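Local atomic coordinates of ALKF (Bacillus cereus, PDB entry 3ZBO), a protein that probably binds branched DNA such as Holliday junctions and is related to the HEAT-like repeat DNA glycosylases, its cellular role being unknown. Residues Asp8-Leu16 against Thr65-Phe73. Sequence-based numbering, arbitrary orientation.
Sequences DFKTVMQEL and TGNYDAMYF
Thr65 OG1, on a residue that meets Phe9 and Met13 across the contact, accepts from Asn67 N at 3.0 Å with an N-H...O angle of 163°, an ST turn, and also bonds to the carbonyl of Leu62. Together the two bonds hold OG1 between the backbone N and the carbonyl carbon (chi1 63°), which is consistent with CG2 being turned to helix 9-16. There CG2 lies at the edge of the Phe9 ring, near its plane, with CE1 of Phe9 3.6 Å from CG2 of Thr65. One face of that ring is covered by CG of Met13, offset toward the rim. The Met13 chain bends at both chi2 and chi3, which curls its end toward the other segment: SD of Met13 rests 3.7 Å from CB of Ala70, while its CE and Thr65 CG2 approach tip to tip.

One turn on, Leu16 lays CD1 against the backbone of helix 68-77, 3.8 Å from CA of Ala70, and also meets CB of Phe73. Val12 CG1 meets the Phe73 ring obliquely, 3.9 Å from CD2 of Phe73. Each helix start is capped from within its own segment: Asp8 OD1 accepts from Thr11 N (3.1 Å) and Thr11 OG1, and Asn67 OD1 accepts weakly from Asp69 N and Ala70 N.

The two helical segments cross at 117° with axes 10.5 Å apart, a largely apolar interface within the alpha-helical DNA-alkylation-repair family fold. Helix 56-63 borders it through Glu61 beside Phe9 and Leu62 beside Met13 and Phe73, and helix 46-52 packs Ile48, Ala49 and Ile52 against Phe73.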
ATOM      1  N   ASP A   8       8.886 -24.748  -7.162  1.00 30.69           N
ATOM      2  CA  ASP A   8       8.457 -25.078  -5.830  1.00 28.21           C
ATOM      3  C   ASP A   8       8.965 -24.054  -4.797  1.00 25.70           C
ATOM      4  O   ASP A   8       9.733 -23.184  -5.102  1.00 25.88           O
ATOM      5  CB  ASP A   8       8.733 -26.538  -5.434  1.00 29.42           C
ATOM      6  CG  ASP A   8      10.185 -26.885  -5.486  1.00 33.13           C
ATOM      7  OD1 ASP A   8      11.025 -25.937  -5.355  1.00 35.77           O
ATOM      8  OD2 ASP A   8      10.503 -28.114  -5.670  1.00 37.56           O
ATOM      9  N   PHE A   9       8.326 -24.116  -3.655  1.00 22.07           N
ATOM     10  CA  PHE A   9       8.653 -23.248  -2.516  1.00 21.21           C
ATOM     11  C   PHE A   9      10.131 -23.159  -2.239  1.00 21.10           C
ATOM     12  O   PHE A   9      10.694 -22.034  -2.116  1.00 19.78           O
ATOM     13  CB  PHE A   9       7.903 -23.742  -1.266  1.00 20.00           C
ATOM     14  CG  PHE A   9       8.279 -23.019  -0.030  1.00 21.06           C
ATOM     15  CD1 PHE A   9       7.746 -21.784   0.246  1.00 17.51           C
ATOM     16  CD2 PHE A   9       9.225 -23.575   0.868  1.00 21.03           C
ATOM     17  CE1 PHE A   9       8.110 -21.117   1.418  1.00 17.84           C
ATOM     18  CE2 PHE A   9       9.650 -22.914   2.033  1.00 22.02           C
ATOM     19  CZ  PHE A   9       9.077 -21.648   2.304  1.00 21.20           C
ATOM     20  N   LYS A  10      10.808 -24.313  -2.136  1.00 22.77           N
ATOM     21  CA  LYS A  10      12.230 -24.279  -1.751  1.00 23.96           C
ATOM     22  C   LYS A  10      13.059 -23.556  -2.805  1.00 24.30           C
ATOM     23  O   LYS A  10      14.014 -22.800  -2.478  1.00 22.95           O
ATOM     24  CB  LYS A  10      12.819 -25.701  -1.596  1.00 26.09           C
ATOM     25  CG  LYS A  10      14.335 -25.758  -2.047  1.00 35.58           C
ATOM     26  CD  LYS A  10      14.723 -26.892  -3.082  1.00 42.30           C
ATOM     27  CE  LYS A  10      16.311 -27.128  -3.158  1.00 42.61           C
ATOM     28  NZ  LYS A  10      16.954 -27.844  -1.955  1.00 39.25           N
ATOM     29  N   THR A  11      12.725 -23.750  -4.074  1.00 22.43           N
ATOM     30  CA  THR A  11      13.440 -23.125  -5.173  1.00 24.03           C
ATOM     31  C   THR A  11      13.207 -21.602  -5.192  1.00 24.38           C
ATOM     32  O   THR A  11      14.154 -20.810  -5.365  1.00 24.61           O
ATOM     33  CB  THR A  11      13.013 -23.711  -6.508  1.00 24.71           C
ATOM     34  OG1 THR A  11      13.333 -25.108  -6.477  1.00 29.32           O
ATOM     35  CG2 THR A  11      13.727 -23.060  -7.693  1.00 30.75           C
ATOM     36  N   VAL A  12      11.978 -21.168  -4.960  1.00 21.45           N
ATOM     37  CA  VAL A  12      11.772 -19.714  -4.876  1.00 20.99           C
ATOM     38  C   VAL A  12      12.516 -19.072  -3.746  1.00 20.81           C
ATOM     39  O   VAL A  12      13.091 -17.968  -3.960  1.00 19.89           O
ATOM     40  CB  VAL A  12      10.241 -19.394  -4.709  1.00 21.56           C
ATOM     41  CG1 VAL A  12      10.012 -17.880  -4.503  1.00 23.00           C
ATOM     42  CG2 VAL A  12       9.436 -19.959  -5.955  1.00 24.89           C
ATOM     43  N   MET A  13      12.495 -19.711  -2.576  1.00 19.55           N
ATOM     44  CA  MET A  13      13.208 -19.203  -1.412  1.00 18.18           C
ATOM     45  C   MET A  13      14.712 -19.153  -1.692  1.00 20.22           C
ATOM     46  O   MET A  13      15.405 -18.175  -1.337  1.00 20.42           O
ATOM     47  CB  MET A  13      12.915 -19.999  -0.181  1.00 18.51           C
ATOM     48  CG  MET A  13      11.462 -19.912   0.373  1.00 19.35           C
ATOM     49  SD  MET A  13      11.052 -18.166   0.779  1.00 18.79           S
ATOM     50  CE  MET A  13      12.008 -17.885   2.248  1.00 24.98           C
ATOM     51  N   GLN A  14      15.230 -20.170  -2.383  1.00 20.54           N
ATOM     52  CA  GLN A  14      16.676 -20.063  -2.749  1.00 22.74           C
ATOM     53  C   GLN A  14      16.990 -18.927  -3.698  1.00 21.38           C
ATOM     54  O   GLN A  14      18.018 -18.189  -3.495  1.00 22.42           O
ATOM     55  CB  GLN A  14      17.121 -21.391  -3.371  1.00 22.41           C
ATOM     56  CG  GLN A  14      17.383 -22.426  -2.297  1.00 32.29           C
ATOM     57  CD  GLN A  14      17.525 -23.829  -2.861  1.00 42.36           C
ATOM     58  OE1 GLN A  14      18.051 -24.701  -2.176  1.00 50.96           O
ATOM     59  NE2 GLN A  14      17.066 -24.059  -4.117  1.00 41.59           N
ATOM     60  N   GLU A  15      16.146 -18.735  -4.710  1.00 21.09           N
ATOM     61  CA  GLU A  15      16.357 -17.686  -5.721  1.00 22.75           C
ATOM     62  C   GLU A  15      16.249 -16.297  -5.059  1.00 23.82           C
ATOM     63  O   GLU A  15      17.028 -15.374  -5.367  1.00 22.82           O
ATOM     64  CB  GLU A  15      15.408 -17.829  -6.890  1.00 25.22           C
ATOM     65  CG  GLU A  15      15.522 -19.234  -7.573  1.00 30.47           C
ATOM     66  CD  GLU A  15      15.090 -19.263  -9.040  1.00 38.99           C
ATOM     67  OE1 GLU A  15      14.496 -18.262  -9.529  1.00 42.86           O
ATOM     68  OE2 GLU A  15      15.358 -20.320  -9.709  1.00 42.95           O
ATOM     69  N   LEU A  16      15.286 -16.132  -4.147  1.00 21.29           N
ATOM     70  CA  LEU A  16      15.161 -14.830  -3.485  1.00 20.62           C
ATOM     71  C   LEU A  16      16.348 -14.528  -2.575  1.00 21.34           C
ATOM     72  O   LEU A  16      16.873 -13.424  -2.555  1.00 20.57           O
ATOM     73  CB  LEU A  16      13.851 -14.793  -2.665  1.00 20.54           C
ATOM     74  CG  LEU A  16      12.557 -14.742  -3.468  1.00 20.14           C
ATOM     75  CD1 LEU A  16      11.388 -14.685  -2.461  1.00 20.11           C
ATOM     76  CD2 LEU A  16      12.475 -13.563  -4.380  1.00 21.59           C
ATOM     77  N   THR A  65       6.034 -17.551   5.504  1.00 15.29           N
ATOM     78  CA  THR A  65       7.441 -17.558   5.980  1.00 14.87           C
ATOM     79  C   THR A  65       7.679 -16.490   7.042  1.00 14.83           C
ATOM     80  O   THR A  65       8.597 -16.628   7.866  1.00 16.68           O
ATOM     81  CB  THR A  65       8.435 -17.344   4.876  1.00 15.08           C
ATOM     82  OG1 THR A  65       8.258 -16.083   4.301  1.00 14.54           O
ATOM     83  CG2 THR A  65       8.326 -18.489   3.841  1.00 16.85           C
ATOM     84  N   GLY A  66       6.937 -15.392   6.940  1.00 14.43           N
ATOM     85  CA  GLY A  66       7.288 -14.215   7.743  1.00 15.53           C
ATOM     86  C   GLY A  66       8.563 -13.525   7.291  1.00 16.34           C
ATOM     87  O   GLY A  66       8.997 -12.599   8.007  1.00 15.18           O
ATOM     88  N   ASN A  67       9.060 -13.845   6.109  1.00 14.77           N
ATOM     89  CA  ASN A  67      10.208 -13.194   5.505  1.00 14.69           C
ATOM     90  C   ASN A  67       9.675 -12.128   4.554  1.00 15.10           C
ATOM     91  O   ASN A  67       8.924 -12.401   3.608  1.00 14.04           O
ATOM     92  CB  ASN A  67      11.053 -14.251   4.805  1.00 15.14           C
ATOM     93  CG  ASN A  67      12.209 -13.653   4.011  1.00 16.11           C
ATOM     94  OD1 ASN A  67      12.087 -12.625   3.333  1.00 16.01           O
ATOM     95  ND2 ASN A  67      13.360 -14.315   4.082  1.00 18.01           N
ATOM     96  N   TYR A  68       9.983 -10.840   4.864  1.00 14.79           N
ATOM     97  CA  TYR A  68       9.415  -9.764   4.112  1.00 13.71           C
ATOM     98  C   TYR A  68       9.541  -9.948   2.585  1.00 13.82           C
ATOM     99  O   TYR A  68       8.613  -9.683   1.802  1.00 12.82           O
ATOM    100  CB  TYR A  68      10.044  -8.388   4.502  1.00 14.89           C
ATOM    101  CG  TYR A  68       9.570  -7.265   3.600  1.00 13.55           C
ATOM    102  CD1 TYR A  68       8.244  -6.809   3.617  1.00 15.33           C
ATOM    103  CD2 TYR A  68      10.454  -6.695   2.617  1.00 17.87           C
ATOM    104  CE1 TYR A  68       7.794  -5.842   2.751  1.00 18.11           C
ATOM    105  CE2 TYR A  68       9.997  -5.730   1.765  1.00 16.73           C
ATOM    106  CZ  TYR A  68       8.665  -5.253   1.805  1.00 15.90           C
ATOM    107  OH  TYR A  68       8.175  -4.323   0.963  1.00 16.23           O
ATOM    108  N   ASP A  69      10.724 -10.350   2.115  1.00 14.14           N
ATOM    109  CA  ASP A  69      10.837 -10.418   0.647  1.00 14.35           C
ATOM    110  C   ASP A  69       9.986 -11.515   0.057  1.00 13.44           C
ATOM    111  O   ASP A  69       9.397 -11.365  -1.047  1.00 14.29           O
ATOM    112  CB  ASP A  69      12.290 -10.678   0.239  1.00 14.36           C
ATOM    113  CG  ASP A  69      13.206  -9.529   0.686  1.00 18.29           C
ATOM    114  OD1 ASP A  69      13.184  -8.499   0.051  1.00 17.42           O
ATOM    115  OD2 ASP A  69      13.882  -9.721   1.697  1.00 19.89           O
ATOM    116  N   ALA A  70       9.948 -12.640   0.775  1.00 14.22           N
ATOM    117  CA  ALA A  70       9.043 -13.718   0.312  1.00 12.97           C
ATOM    118  C   ALA A  70       7.584 -13.311   0.367  1.00 14.53           C
ATOM    119  O   ALA A  70       6.794 -13.700  -0.515  1.00 14.18           O
ATOM    120  CB  ALA A  70       9.226 -14.980   1.216  1.00 15.66           C
ATOM    121  N   MET A  71       7.268 -12.552   1.405  1.00 11.96           N
ATOM    122  CA  MET A  71       5.898 -12.062   1.521  1.00 12.93           C
ATOM    123  C   MET A  71       5.516 -11.040   0.419  1.00 12.93           C
ATOM    124  O   MET A  71       4.400 -11.068  -0.109  1.00 12.43           O
ATOM    125  CB  MET A  71       5.655 -11.416   2.874  1.00 10.61           C
ATOM    126  CG  MET A  71       5.750 -12.403   3.999  1.00 12.55           C
ATOM    127  SD  MET A  71       5.953 -11.649   5.634  1.00 14.13           S
ATOM    128  CE  MET A  71       4.204 -11.356   6.044  1.00 13.09           C
ATOM    129  N   TYR A  72       6.464 -10.137   0.088  1.00 12.09           N
ATOM    130  CA  TYR A  72       6.289  -9.248  -1.045  1.00 12.76           C
ATOM    131  C   TYR A  72       6.092 -10.039  -2.317  1.00 11.66           C
ATOM    132  O   TYR A  72       5.163  -9.733  -3.098  1.00 13.23           O
ATOM    133  CB  TYR A  72       7.518  -8.263  -1.075  1.00 13.55           C
ATOM    134  CG  TYR A  72       7.228  -7.195  -2.109  1.00 12.24           C
ATOM    135  CD1 TYR A  72       7.479  -7.437  -3.461  1.00 13.39           C
ATOM    136  CD2 TYR A  72       6.827  -5.941  -1.742  1.00 12.86           C
ATOM    137  CE1 TYR A  72       7.187  -6.412  -4.383  1.00 14.13           C
ATOM    138  CE2 TYR A  72       6.482  -4.941  -2.671  1.00 13.22           C
ATOM    139  CZ  TYR A  72       6.727  -5.177  -3.990  1.00 15.23           C
ATOM    140  OH  TYR A  72       6.380  -4.187  -4.918  1.00 16.98           O
ATOM    141  N   PHE A  73       6.923 -11.040  -2.550  1.00 13.16           N
ATOM    142  CA  PHE A  73       6.808 -11.773  -3.780  1.00 14.12           C
ATOM    143  C   PHE A  73       5.474 -12.567  -3.793  1.00 14.72           C
ATOM    144  O   PHE A  73       4.835 -12.691  -4.842  1.00 13.90           O
ATOM    145  CB  PHE A  73       8.021 -12.739  -3.903  1.00 15.14           C
ATOM    146  CG  PHE A  73       8.081 -13.407  -5.207  1.00 15.61           C
ATOM    147  CD1 PHE A  73       8.348 -12.667  -6.314  1.00 20.35           C
ATOM    148  CD2 PHE A  73       7.813 -14.756  -5.322  1.00 14.98           C
ATOM    149  CE1 PHE A  73       8.331 -13.265  -7.614  1.00 18.45           C
ATOM    150  CE2 PHE A  73       7.850 -15.362  -6.630  1.00 17.40           C
ATOM    151  CZ  PHE A  73       8.100 -14.590  -7.729  1.00 19.70           C
TER